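PDB 3JTX: aminotransferase from Neisseria meningitidis Z2491, which probably catalyses the pyridoxal-phosphate-dependent transfer of amino groups between amino acids and 2-oxo acids, as a class I/II aminotransferase. Local coordinates for residues 19-24 against 344-349; 79-84 against 291-296; 100-105 against 272-277; 172-177 against 188-193. All coordinates share one frame; numbering follows the deposited sequence. Where two conformers were deposited one is given.

Interaction 1: residues 19-24 against 344-349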
loop_
_atom_site.group_PDB
_atom_site.type_symbol
_atom_site.label_atom_id
_atom_site.label_comp_id
_atom_site.label_asym_id
_atom_site.label_seq_id
_atom_site.Cartn_x
_atom_site.Cartn_y
_atom_site.Cartn_z
ATOM N N GLU A 19 0.016 4.237 -29.541
ATOM C CA GLU A 19 -1.039 3.829 -30.496
ATOM C C GLU A 19 -1.317 4.957 -31.489
ATOM O O GLU A 19 -1.443 4.714 -32.691
ATOM C CB GLU A 19 -2.360 3.463 -29.792
ATOM C CG GLU A 19 -2.485 2.024 -29.257
ATOM C CD GLU A 19 -3.767 1.808 -28.397
ATOM O OE1 GLU A 19 -4.771 2.546 -28.575
ATOM O OE2 GLU A 19 -3.773 0.895 -27.540
ATOM N N ALA A 20 -1.397 6.183 -30.980
ATOM C CA ALA A 20 -1.711 7.359 -31.798
ATOM C C ALA A 20 -0.631 7.711 -32.839
ATOM O O ALA A 20 -0.924 8.383 -33.828
ATOM C CB ALA A 20 -1.983 8.556 -30.906
HETATM N N MSE A 21 0.607 7.266 -32.611
HETATM C CA MSE A 21 1.688 7.458 -33.584
HETATM C C MSE A 21 1.706 6.358 -34.636
HETATM O O MSE A 21 2.528 6.421 -35.561
HETATM C CB MSE A 21 3.067 7.455 -32.900
HETATM C CG MSE A 21 3.314 8.551 -31.879
HETATM SE SE MSE A 21 2.991 10.328 -32.566
HETATM C CE MSE A 21 1.333 10.721 -31.592
ATOM N N GLN A 22 0.794 5.378 -34.510
ATOM C CA GLN A 22 0.885 4.074 -35.203
ATOM C C GLN A 22 1.439 4.200 -36.592
ATOM O O GLN A 22 0.841 4.844 -37.443
ATOM C CB GLN A 22 -0.485 3.368 -35.271
ATOM N N GLY A 23 2.595 3.588 -36.810
ATOM C CA GLY A 23 3.224 3.577 -38.125
ATOM C C GLY A 23 3.791 4.917 -38.575
ATOM O O GLY A 23 3.955 5.153 -39.783
ATOM N N ILE A 24 4.070 5.801 -37.624
ATOM C CA ILE A 24 4.814 7.023 -37.914
ATOM C C ILE A 24 6.134 6.840 -37.185
ATOM O O ILE A 24 6.165 6.628 -35.964
ATOM C CB ILE A 24 4.111 8.303 -37.402
ATOM C CG1 ILE A 24 2.698 8.461 -38.000
ATOM C CG2 ILE A 24 4.945 9.528 -37.725
ATOM C CD1 ILE A 24 1.723 9.326 -37.104
ATOM N N ASN A 344 3.170 15.620 -35.686
ATOM C CA ASN A 344 4.174 16.383 -36.460
ATOM C C ASN A 344 5.516 16.508 -35.718
ATOM O O ASN A 344 6.597 16.341 -36.313
ATOM C CB ASN A 344 3.605 17.756 -36.829
ATOM C CG ASN A 344 4.459 18.506 -37.836
ATOM O OD1 ASN A 344 4.980 17.923 -38.785
ATOM N ND2 ASN A 344 4.599 19.815 -37.637
ATOM N N LEU A 345 5.461 16.763 -34.418
ATOM C CA LEU A 345 6.683 16.877 -33.618
ATOM C C LEU A 345 7.453 15.566 -33.578
ATOM O O LEU A 345 8.688 15.569 -33.565
ATOM C CB LEU A 345 6.377 17.335 -32.186
ATOM C CG LEU A 345 5.863 18.772 -32.001
ATOM C CD1 LEU A 345 6.025 19.187 -30.534
ATOM C CD2 LEU A 345 6.520 19.745 -32.917
ATOM N N TRP A 346 6.715 14.451 -33.538
ATOM C CA TRP A 346 7.329 13.122 -33.524
ATOM C C TRP A 346 7.953 12.787 -34.867
ATOM O O TRP A 346 9.122 12.379 -34.924
ATOM C CB TRP A 346 6.304 12.056 -33.121
ATOM C CG TRP A 346 6.828 10.674 -33.227
ATOM C CD1 TRP A 346 6.434 9.712 -34.124
ATOM C CD2 TRP A 346 7.843 10.080 -32.422
ATOM N NE1 TRP A 346 7.137 8.556 -33.909
ATOM C CE2 TRP A 346 8.000 8.747 -32.866
ATOM C CE3 TRP A 346 8.633 10.539 -31.362
ATOM C CZ2 TRP A 346 8.933 7.876 -32.305
ATOM C CZ3 TRP A 346 9.549 9.669 -30.791
ATOM C CH2 TRP A 346 9.698 8.350 -31.271
ATOM N N GLN A 347 7.186 12.972 -35.942
ATOM C CA GLN A 347 7.652 12.627 -37.280
ATOM C C GLN A 347 8.817 13.504 -37.723
ATOM O O GLN A 347 9.710 13.025 -38.416
ATOM C CB GLN A 347 6.517 12.742 -38.309
ATOM C CG GLN A 347 6.926 12.296 -39.737
ATOM C CD GLN A 347 5.843 12.556 -40.779
ATOM O OE1 GLN A 347 4.761 13.043 -40.457
ATOM N NE2 GLN A 347 6.133 12.228 -42.026
ATOM N N LYS A 348 8.799 14.785 -37.354
ATOM C CA LYS A 348 9.823 15.724 -37.837
ATOM C C LYS A 348 11.033 15.863 -36.908
ATOM O O LYS A 348 12.108 16.197 -37.377
ATOM C CB LYS A 348 9.240 17.119 -38.050
ATOM C CG LYS A 348 8.085 17.204 -39.027
ATOM C CD LYS A 348 8.530 17.105 -40.461
ATOM C CE LYS A 348 7.343 17.200 -41.426
ATOM N NZ LYS A 348 6.319 18.250 -41.069
ATOM N N ALA A 349 10.855 15.645 -35.605
ATOM C CA ALA A 349 11.913 15.975 -34.620
ATOM C C ALA A 349 12.126 14.942 -33.520
ATOM O O ALA A 349 12.952 15.148 -32.622
ATOM C CB ALA A 349 11.626 17.334 -34.002
#
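The indole of W346 is the flat group at the centre of the contact: M21 lies over one of its faces and the carbonyl of I24 meets its pyrrole edge. CG of M21 sits on that face, 4.0 Å from CD1 of W346, and the selenium of this selenomethionine follows, 3.8 Å from CB of W346. SE is 43° off the normal of the five-membered ring, an oblique Met-aromatic contact. The bend at chi2 of M21 sets SE beside CB and the CD1 corner of W346. At the edge, NE1 of W346 donates to O of I24 over 3.0 Å at an angle of 151°. The oxygen lies in the indole plane, whereas the N-H arrives from above the carbonyl plane and not on a lone pair. W346 is set for this by its first torsion (chi1 174°), which sends CG away from the backbone N and the ring out from helix 338-349. The acceptor is presented by a type II turn from M21 to I24, with G23 at the positive-phi corner. Nearby, CG2 of I24 packs 3.6 Å from CB of Q347 and 3.9 Å from CD1 of W346. R343, one turn before W346 on helix 338-349, donates to A20 O, and A26, A32 and Q352 also touch the indole. The contact is mixed: one N-H satisfied by a backbone carbonyl fixes the rotation of the ring, while apolar groups of M21 and I24 pack against it, joining the N-terminal stretch to helix 338-349.

Interaction 2: residues 79-84 against 291-296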
loop_
_atom_site.group_PDB
_atom_site.type_symbol
_atom_site.label_atom_id
_atom_site.label_comp_id
_atom_site.label_asym_id
_atom_site.label_seq_id
_atom_site.Cartn_x
_atom_site.Cartn_y
_atom_site.Cartn_z
ATOM N N LEU A 79 5.340 22.030 7.538
ATOM C CA LEU A 79 4.123 22.808 7.256
ATOM C C LEU A 79 4.194 24.226 7.845
ATOM O O LEU A 79 3.758 25.189 7.219
ATOM C CB LEU A 79 2.879 22.097 7.814
ATOM C CG LEU A 79 2.400 20.835 7.074
ATOM C CD1 LEU A 79 1.418 20.064 7.938
ATOM C CD2 LEU A 79 1.763 21.155 5.707
ATOM N N LYS A 80 4.698 24.335 9.071
ATOM C CA LYS A 80 4.827 25.634 9.729
ATOM C C LYS A 80 5.809 26.539 8.992
ATOM O O LYS A 80 5.554 27.748 8.848
ATOM C CB LYS A 80 5.265 25.479 11.188
ATOM C CG LYS A 80 5.078 26.767 11.978
ATOM C CD LYS A 80 5.290 26.592 13.483
ATOM C CE LYS A 80 5.105 27.932 14.188
ATOM N NZ LYS A 80 5.593 27.894 15.600
ATOM N N ARG A 81 6.927 25.963 8.546
ATOM C CA ARG A 81 7.912 26.708 7.759
ATOM C C ARG A 81 7.358 27.120 6.406
ATOM O O ARG A 81 7.598 28.229 5.938
ATOM C CB ARG A 81 9.177 25.876 7.542
ATOM C CG ARG A 81 10.027 25.684 8.802
ATOM C CD ARG A 81 11.461 25.253 8.469
ATOM N NE ARG A 81 11.544 24.147 7.516
ATOM C CZ ARG A 81 11.375 22.862 7.824
ATOM N NH1 ARG A 81 11.102 22.500 9.075
ATOM N NH2 ARG A 81 11.484 21.933 6.882
ATOM N N ARG A 82 6.629 26.213 5.769
ATOM C CA ARG A 82 6.239 26.380 4.382
ATOM C C ARG A 82 5.029 27.300 4.212
ATOM O O ARG A 82 4.951 28.039 3.213
ATOM C CB ARG A 82 5.946 25.000 3.757
ATOM C CG ARG A 82 5.299 25.040 2.370
ATOM C CD ARG A 82 6.189 25.703 1.319
ATOM N NE ARG A 82 5.554 25.652 0.010
ATOM C CZ ARG A 82 4.578 26.460 -0.393
ATOM N NH1 ARG A 82 4.160 27.450 0.384
ATOM N NH2 ARG A 82 4.047 26.304 -1.601
ATOM N N TYR A 83 4.106 27.253 5.179
ATOM C CA TYR A 83 2.851 28.005 5.117
ATOM C C TYR A 83 2.765 29.078 6.209
ATOM O O TYR A 83 1.734 29.238 6.880
ATOM C CB TYR A 83 1.659 27.032 5.141
ATOM C CG TYR A 83 1.704 26.088 3.957
ATOM C CD1 TYR A 83 1.442 26.541 2.661
ATOM C CD2 TYR A 83 2.069 24.758 4.116
ATOM C CE1 TYR A 83 1.505 25.674 1.562
ATOM C CE2 TYR A 83 2.135 23.900 3.038
ATOM C CZ TYR A 83 1.856 24.356 1.760
ATOM O OH TYR A 83 1.961 23.471 0.708
ATOM N N ASP A 84 3.879 29.796 6.376
ATOM C CA ASP A 84 3.939 31.022 7.148
ATOM C C ASP A 84 3.309 30.897 8.533
ATOM O O ASP A 84 2.465 31.703 8.910
ATOM C CB ASP A 84 3.280 32.154 6.355
ATOM C CG ASP A 84 3.633 33.527 6.900
ATOM O OD1 ASP A 84 4.731 33.678 7.482
ATOM O OD2 ASP A 84 2.800 34.445 6.767
ATOM N N ASP A 291 13.064 17.733 6.660
ATOM C CA ASP A 291 13.894 18.644 7.454
ATOM C C ASP A 291 14.844 19.507 6.618
ATOM O O ASP A 291 15.253 20.568 7.067
ATOM C CB ASP A 291 14.753 17.864 8.487
ATOM C CG ASP A 291 13.979 17.450 9.728
ATOM O OD1 ASP A 291 12.821 17.879 9.936
ATOM O OD2 ASP A 291 14.535 16.676 10.525
ATOM N N ASP A 292 15.235 19.041 5.439
ATOM C CA ASP A 292 16.210 19.755 4.615
ATOM C C ASP A 292 15.549 20.545 3.493
ATOM O O ASP A 292 14.689 20.022 2.780
ATOM C CB ASP A 292 17.188 18.785 3.983
ATOM C CG ASP A 292 18.268 19.492 3.199
ATOM O OD1 ASP A 292 19.009 20.259 3.824
ATOM O OD2 ASP A 292 18.361 19.313 1.965
ATOM N N GLU A 293 15.969 21.795 3.319
ATOM C CA GLU A 293 15.499 22.599 2.200
ATOM C C GLU A 293 16.553 22.838 1.119
ATOM O O GLU A 293 16.190 23.222 0.007
ATOM C CB GLU A 293 14.926 23.931 2.674
ATOM C CG GLU A 293 13.675 23.812 3.516
ATOM C CD GLU A 293 12.505 23.112 2.817
ATOM O OE1 GLU A 293 12.303 23.282 1.596
ATOM O OE2 GLU A 293 11.764 22.394 3.516
ATOM N N GLN A 294 17.840 22.612 1.414
ATOM C CA GLN A 294 18.863 22.929 0.418
ATOM C C GLN A 294 18.634 22.142 -0.859
ATOM O O GLN A 294 18.679 22.699 -1.957
ATOM C CB GLN A 294 20.289 22.708 0.939
ATOM C CG GLN A 294 21.363 23.310 0.026
ATOM C CD GLN A 294 21.162 24.818 -0.213
ATOM O OE1 GLN A 294 21.105 25.603 0.741
ATOM N NE2 GLN A 294 21.022 25.217 -1.490
ATOM N N HIS A 295 18.361 20.846 -0.728
ATOM C CA HIS A 295 18.150 20.031 -1.919
ATOM C C HIS A 295 16.905 20.480 -2.682
ATOM O O HIS A 295 16.834 20.319 -3.902
ATOM C CB HIS A 295 18.115 18.541 -1.579
ATOM C CG HIS A 295 16.815 18.062 -1.008
ATOM N ND1 HIS A 295 16.518 18.146 0.334
ATOM C CD2 HIS A 295 15.752 17.456 -1.594
ATOM C CE1 HIS A 295 15.315 17.632 0.550
ATOM N NE2 HIS A 295 14.832 17.201 -0.604
ATOM N N VAL A 296 15.929 21.057 -1.972
ATOM C CA VAL A 296 14.688 21.495 -2.604
ATOM C C VAL A 296 14.932 22.803 -3.360
ATOM O O VAL A 296 14.452 22.970 -4.493
ATOM C CB VAL A 296 13.548 21.656 -1.592
ATOM C CG1 VAL A 296 12.275 22.033 -2.309
ATOM C CG2 VAL A 296 13.333 20.352 -0.797
HETATM O O HOH W 1 10.728 19.483 9.120
#
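R81 and D291 have the nearest CA atoms of the two backbones, yet these are 10.0 Å apart, so long side chains and a water span the gap between the last turn of helix 69-82 and the linker into helix 294-314. R81 bends at its third torsion (chi3 -48°), which turns the guanidinium toward the linker. E293 comes from the opposite direction, its chain bent at chi2. NH2 of R81 reaches OE2 of E293 at 3.4 Å, a salt bridge whose hydrogen bond is straight but weak. The oxygen lies at the guanidinium edge, and the guanidinium and carboxylate planes are 53° apart. The stronger partner of OE2 is R246, which follows the cofactor-bearing residue 245, so E293 is shared between two arginines. On its other terminal nitrogen, NH1, R81 donates to a water over 3.0 Å, and that water is 2.8 Å from OD1 of D291, bridging charged groups that do not touch. The linker is braced from within: OD2 of D292 accepts from H295 N at 3.1 Å, a capping bond, and from H295 ND1 at 2.7 Å. OD2 receives the imidazole N-H on its anti lone pair, whereas the backbone N-H comes on the syn side, tilted from the carboxylate plane. NE of R81 is hydrogen-bonded to a glycerol, probably from the crystallisation liquor. The site lies at the surface where helix 280-291 gives way to helix 294-314; D291 touches A74 and E293 touches W78 on helix 69-82, while D292 and H295 rest on V47 of helix 46-54.

Interaction 3: residues 100-105 against 272-277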
loop_
_atom_site.group_PDB
_atom_site.type_symbol
_atom_site.label_atom_id
_atom_site.label_comp_id
_atom_site.label_asym_id
_atom_site.label_seq_id
_atom_site.Cartn_x
_atom_site.Cartn_y
_atom_site.Cartn_z
ATOM N N SER A 100 1.380 9.423 -2.380
ATOM C CA SER A 100 0.011 9.939 -2.398
ATOM C C SER A 100 -0.941 9.010 -3.159
ATOM O O SER A 100 -2.142 9.004 -2.874
ATOM C CB SER A 100 -0.051 11.369 -2.965
ATOM O OG SER A 100 0.284 11.409 -4.343
ATOM N N ARG A 101 -0.442 8.226 -4.122
ATOM C CA ARG A 101 -1.342 7.348 -4.897
ATOM C C ARG A 101 -2.177 6.420 -4.002
ATOM O O ARG A 101 -3.413 6.453 -4.049
ATOM C CB ARG A 101 -0.561 6.507 -5.914
ATOM C CG ARG A 101 -1.451 5.529 -6.701
ATOM C CD ARG A 101 -0.714 4.896 -7.880
ATOM N NE ARG A 101 -0.401 5.940 -8.845
ATOM C CZ ARG A 101 -0.785 5.961 -10.115
ATOM N NH1 ARG A 101 -1.456 4.948 -10.668
ATOM N NH2 ARG A 101 -0.463 7.017 -10.851
ATOM N N GLU A 102 -1.515 5.596 -3.180
ATOM C CA GLU A 102 -2.237 4.662 -2.316
ATOM C C GLU A 102 -3.174 5.403 -1.363
ATOM O O GLU A 102 -4.258 4.915 -1.047
ATOM C CB GLU A 102 -1.283 3.715 -1.555
ATOM C CG GLU A 102 -0.385 4.377 -0.518
ATOM C CD GLU A 102 -0.974 4.456 0.906
ATOM O OE1 GLU A 102 -2.160 4.133 1.120
ATOM O OE2 GLU A 102 -0.228 4.854 1.828
ATOM N N ALA A 103 -2.741 6.576 -0.917
ATOM C CA ALA A 103 -3.468 7.398 0.038
ATOM C C ALA A 103 -4.761 7.933 -0.567
ATOM O O ALA A 103 -5.816 7.814 0.026
ATOM C CB ALA A 103 -2.576 8.567 0.502
ATOM N N LEU A 104 -4.669 8.493 -1.770
ATOM C CA LEU A 104 -5.837 9.034 -2.452
ATOM C C LEU A 104 -6.818 7.903 -2.771
ATOM O O LEU A 104 -8.031 8.039 -2.560
ATOM C CB LEU A 104 -5.419 9.729 -3.756
ATOM C CG LEU A 104 -4.677 11.056 -3.654
ATOM C CD1 LEU A 104 -3.846 11.324 -4.926
ATOM C CD2 LEU A 104 -5.648 12.221 -3.368
ATOM N N PHE A 105 -6.289 6.788 -3.278
ATOM C CA PHE A 105 -7.129 5.644 -3.636
ATOM C C PHE A 105 -7.876 5.088 -2.430
ATOM O O PHE A 105 -9.106 4.935 -2.451
ATOM C CB PHE A 105 -6.300 4.529 -4.292
ATOM C CG PHE A 105 -7.140 3.345 -4.716
ATOM C CD1 PHE A 105 -7.734 3.319 -5.964
ATOM C CD2 PHE A 105 -7.365 2.283 -3.850
ATOM C CE1 PHE A 105 -8.548 2.238 -6.363
ATOM C CE2 PHE A 105 -8.168 1.184 -4.239
ATOM C CZ PHE A 105 -8.768 1.182 -5.495
ATOM N N THR A 272 -4.800 0.258 9.128
ATOM C CA THR A 272 -4.189 -0.844 9.882
ATOM C C THR A 272 -4.498 -2.174 9.216
ATOM O O THR A 272 -3.654 -3.072 9.217
ATOM C CB THR A 272 -4.553 -0.867 11.394
ATOM O OG1 THR A 272 -5.913 -1.278 11.581
ATOM C CG2 THR A 272 -4.309 0.500 12.009
ATOM N N TYR A 273 -5.669 -2.287 8.587
ATOM C CA TYR A 273 -6.016 -3.496 7.839
ATOM C C TYR A 273 -5.490 -3.460 6.406
ATOM O O TYR A 273 -5.037 -4.490 5.882
ATOM C CB TYR A 273 -7.534 -3.712 7.854
ATOM C CG TYR A 273 -8.052 -4.125 9.212
ATOM C CD1 TYR A 273 -8.053 -5.454 9.588
ATOM C CD2 TYR A 273 -8.510 -3.183 10.124
ATOM C CE1 TYR A 273 -8.506 -5.864 10.839
ATOM C CE2 TYR A 273 -8.968 -3.577 11.391
ATOM C CZ TYR A 273 -8.963 -4.915 11.737
ATOM O OH TYR A 273 -9.424 -5.308 12.972
ATOM N N HIS A 274 -5.536 -2.277 5.791
ATOM C CA HIS A 274 -5.136 -2.049 4.391
ATOM C C HIS A 274 -3.622 -2.250 4.194
ATOM O O HIS A 274 -3.160 -2.509 3.069
ATOM C CB HIS A 274 -5.656 -0.649 4.016
ATOM C CG HIS A 274 -5.064 -0.026 2.797
ATOM N ND1 HIS A 274 -4.100 0.966 2.865
ATOM C CD2 HIS A 274 -5.403 -0.137 1.489
ATOM C CE1 HIS A 274 -3.831 1.391 1.640
ATOM N NE2 HIS A 274 -4.596 0.728 0.788
ATOM N N GLY A 275 -2.862 -2.164 5.289
ATOM C CA GLY A 275 -1.454 -2.604 5.316
ATOM C C GLY A 275 -0.472 -1.585 4.764
ATOM O O GLY A 275 0.448 -1.941 4.013
ATOM N N SER A 276 -0.656 -0.322 5.167
ATOM C CA SER A 276 0.089 0.806 4.610
ATOM C C SER A 276 0.984 1.532 5.636
ATOM O O SER A 276 1.154 2.740 5.587
ATOM C CB SER A 276 -0.874 1.764 3.901
ATOM O OG SER A 276 -2.083 2.000 4.642
ATOM N N ALA A 277 1.580 0.756 6.532
ATOM C CA ALA A 277 2.550 1.228 7.505
ATOM C C ALA A 277 3.914 1.402 6.820
ATOM O O ALA A 277 4.284 0.604 5.953
ATOM C CB ALA A 277 2.655 0.211 8.661
HETATM O O HOH W 2 -4.693 2.078 -1.686
#
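E102 meets H274 and S276 just behind the phosphate-binding end of helix 100-111, whose first backbone N-H groups, those of S100 and R101, bind the phosphate of the cofactor-modified residue 245. OE1 of E102 lies 3.3 Å from CE1 of H274, near the plane of the imidazole and about equally far from its two nitrogens, so the carboxylate faces the C-H between them. The two planes are 32° apart. A first torsion of 67° wedges CG of E102 between the backbone N and the carbonyl carbon, and a further bend at chi2 turns the carboxylate toward the end of helix 261-274. CB of S276 lies 3.8 Å from OE2 of E102. Both imidazole nitrogens have partners: ND1 of H274 is hydrogen-bonded to OG of S276 at 2.9 Å, in the ring plane, and NE2 of H274 is 2.8 Å from a water that donates to O of E102 over 2.9 Å. G275, with positive phi, makes the turn that brings S276 back beside the ring. G275 of the second subunit packs on E102, and T272 O accepts from R101 NH1 of that subunit. R271 (salt bridge) and L98 N bind OE2, and OE1 is itself hydrogen-bonded just outside the segments. The CE1-H approach is at most a weak, probably electrostatic, addition, while serine and water fix the imidazole's orientation.

Interaction 4: residues 172-177 against 188-193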
loop_
_atom_site.group_PDB
_atom_site.type_symbol
_atom_site.label_atom_id
_atom_site.label_comp_id
_atom_site.label_asym_id
_atom_site.label_seq_id
_atom_site.Cartn_x
_atom_site.Cartn_y
_atom_site.Cartn_z
ATOM N N VAL A 172 -14.799 16.125 -3.236
ATOM C CA VAL A 172 -14.352 16.910 -4.369
ATOM C C VAL A 172 -12.833 16.882 -4.360
ATOM O O VAL A 172 -12.221 17.085 -3.310
ATOM C CB VAL A 172 -14.879 18.349 -4.223
ATOM C CG1 VAL A 172 -14.175 19.293 -5.139
ATOM C CG2 VAL A 172 -16.412 18.376 -4.446
ATOM N N PHE A 173 -12.215 16.612 -5.509
ATOM C CA PHE A 173 -10.749 16.725 -5.646
ATOM C C PHE A 173 -10.349 18.125 -6.119
ATOM O O PHE A 173 -11.003 18.696 -6.997
ATOM C CB PHE A 173 -10.215 15.765 -6.701
ATOM C CG PHE A 173 -10.258 14.329 -6.309
ATOM C CD1 PHE A 173 -9.393 13.842 -5.351
ATOM C CD2 PHE A 173 -11.145 13.460 -6.923
ATOM C CE1 PHE A 173 -9.414 12.499 -4.995
ATOM C CE2 PHE A 173 -11.163 12.109 -6.579
ATOM C CZ PHE A 173 -10.295 11.643 -5.616
ATOM N N VAL A 174 -9.282 18.659 -5.543
ATOM C CA VAL A 174 -8.565 19.817 -6.087
ATOM C C VAL A 174 -7.115 19.398 -6.355
ATOM O O VAL A 174 -6.516 18.685 -5.563
ATOM C CB VAL A 174 -8.606 21.025 -5.116
ATOM C CG1 VAL A 174 -7.683 22.170 -5.611
ATOM C CG2 VAL A 174 -10.026 21.510 -4.926
ATOM N N CYS A 175 -6.568 19.779 -7.503
ATOM C CA CYS A 175 -5.172 19.490 -7.808
ATOM C C CYS A 175 -4.482 20.832 -7.998
ATOM O O CYS A 175 -4.739 21.530 -8.986
ATOM C CB CYS A 175 -5.049 18.617 -9.056
ATOM S SG CYS A 175 -3.351 18.086 -9.419
ATOM N N SER A 176 -3.649 21.208 -7.029
ATOM C CA SER A 176 -3.064 22.555 -6.965
ATOM C C SER A 176 -1.663 22.530 -6.368
ATOM O O SER A 176 -1.519 22.192 -5.199
ATOM C CB SER A 176 -3.949 23.468 -6.123
ATOM O OG SER A 176 -3.463 24.802 -6.134
ATOM N N PRO A 177 -0.622 22.868 -7.162
ATOM C CA PRO A 177 -0.651 23.196 -8.600
ATOM C C PRO A 177 -1.240 22.083 -9.446
ATOM O O PRO A 177 -1.024 20.908 -9.153
ATOM C CB PRO A 177 0.827 23.374 -8.959
ATOM C CG PRO A 177 1.475 23.752 -7.667
ATOM C CD PRO A 177 0.730 23.036 -6.593
ATOM N N ASP A 188 -9.905 33.274 -4.089
ATOM C CA ASP A 188 -11.294 33.342 -4.592
ATOM C C ASP A 188 -11.805 31.944 -4.923
ATOM O O ASP A 188 -12.948 31.599 -4.596
ATOM C CB ASP A 188 -11.393 34.235 -5.815
ATOM C CG ASP A 188 -10.940 35.624 -5.528
ATOM O OD1 ASP A 188 -11.740 36.401 -4.961
ATOM O OD2 ASP A 188 -9.767 35.915 -5.860
ATOM N N GLY A 189 -10.942 31.149 -5.539
ATOM C CA GLY A 189 -11.291 29.777 -5.926
ATOM C C GLY A 189 -11.511 28.915 -4.695
ATOM O O GLY A 189 -12.472 28.157 -4.629
ATOM N N TRP A 190 -10.627 29.029 -3.711
ATOM C CA TRP A 190 -10.819 28.310 -2.443
ATOM C C TRP A 190 -12.100 28.745 -1.719
ATOM O O TRP A 190 -12.855 27.906 -1.219
ATOM C CB TRP A 190 -9.589 28.441 -1.525
ATOM C CG TRP A 190 -8.555 27.446 -1.858
ATOM C CD1 TRP A 190 -7.311 27.681 -2.365
ATOM C CD2 TRP A 190 -8.696 26.029 -1.776
ATOM N NE1 TRP A 190 -6.647 26.494 -2.556
ATOM C CE2 TRP A 190 -7.481 25.463 -2.210
ATOM C CE3 TRP A 190 -9.730 25.180 -1.367
ATOM C CZ2 TRP A 190 -7.276 24.090 -2.247
ATOM C CZ3 TRP A 190 -9.512 23.816 -1.385
ATOM C CH2 TRP A 190 -8.305 23.288 -1.838
ATOM N N LYS A 191 -12.348 30.043 -1.651
ATOM C CA LYS A 191 -13.584 30.524 -1.056
ATOM C C LYS A 191 -14.813 29.908 -1.729
ATOM O O LYS A 191 -15.761 29.515 -1.058
ATOM C CB LYS A 191 -13.676 32.054 -1.097
ATOM C CG LYS A 191 -15.041 32.544 -0.593
ATOM C CD LYS A 191 -15.149 34.032 -0.445
ATOM C CE LYS A 191 -16.598 34.430 -0.090
ATOM N NZ LYS A 191 -16.980 33.891 1.264
ATOM N N GLU A 192 -14.805 29.840 -3.052
ATOM C CA GLU A 192 -15.929 29.253 -3.774
ATOM C C GLU A 192 -16.190 27.795 -3.383
ATOM O O GLU A 192 -17.339 27.423 -3.106
ATOM C CB GLU A 192 -15.719 29.360 -5.282
ATOM C CG GLU A 192 -16.956 29.005 -6.085
ATOM C CD GLU A 192 -16.840 29.314 -7.574
ATOM O OE1 GLU A 192 -15.722 29.576 -8.076
ATOM O OE2 GLU A 192 -17.893 29.259 -8.247
ATOM N N VAL A 193 -15.138 26.977 -3.356
ATOM C CA VAL A 193 -15.332 25.571 -3.038
ATOM C C VAL A 193 -15.694 25.394 -1.556
ATOM O O VAL A 193 -16.500 24.521 -1.224
ATOM C CB VAL A 193 -14.150 24.675 -3.494
ATOM C CG1 VAL A 193 -12.896 24.894 -2.647
ATOM C CG2 VAL A 193 -14.588 23.196 -3.494
HETATM O O HOH W 3 -4.107 26.343 -4.077
#
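V172, the first residue of the segment, directs CG1 toward helix 187-200, where it lies 4.3 Å from CG2 of V193. That contact is loose, and V193 was deposited in two conformers, so it describes one of them. F173 points to the other face of the sheet and stacks on Y133 of helix 131-139. V174 returns to the side of helix 187-200 and makes the closer contact: its CG1 is 3.9 Å from CZ2 of W190, and CB and CG2 each lie 4.0 Å from CH2. The isopropyl group thus straddles the far corner of the six-membered ring, which it meets obliquely. The indole reaches it because CG of W190 stands beside the backbone N (chi1 -84°), which carries the benzo ring toward the strand although CB itself is not aimed there. C175 again turns to the other face, touching Y133. S176, after the strand, continues the alternation in a polar way: its OG donates to a water over 2.6 Å, and NE1 of W190 donates to the same water over 3.0 Å, the oxygen lying in the indole plane. OG also accepts from L185 N. The peptide between S176 and P177 is cis, which redirects the chain. I204 and S206 of strand 203-207 and F194 of the helix also meet the indole. Strand 169-175, helix 187-200 and strand 203-207 form a beta-alpha-beta crossover between parallel, adjacent strands, and the valines and tryptophan are its strand-helix interface within the mixed seven-stranded sheet of the pyridoxal-phosphate-binding domain.

Interactions 3 and 4 are buried and belong to the large sheet domain; they touch where L104 CD2 lies 4.1 Å from F173 CE1. Interaction 4 is almost wholly apolar, with one water at its edge, whereas interaction 3 is polar, lies beside the cofactor phosphate and is bordered by the second subunit. Interaction 2 is a surface contact held by charges and water, in keeping with its exposed arginine and aspartate. Interaction 1, partly buried, its centre about 42 Å from that of interaction 2, lies on the opposite side of the chain's centre and combines a Met-aromatic contact with a backbone-accepted indole bond. The four share no helix or strand.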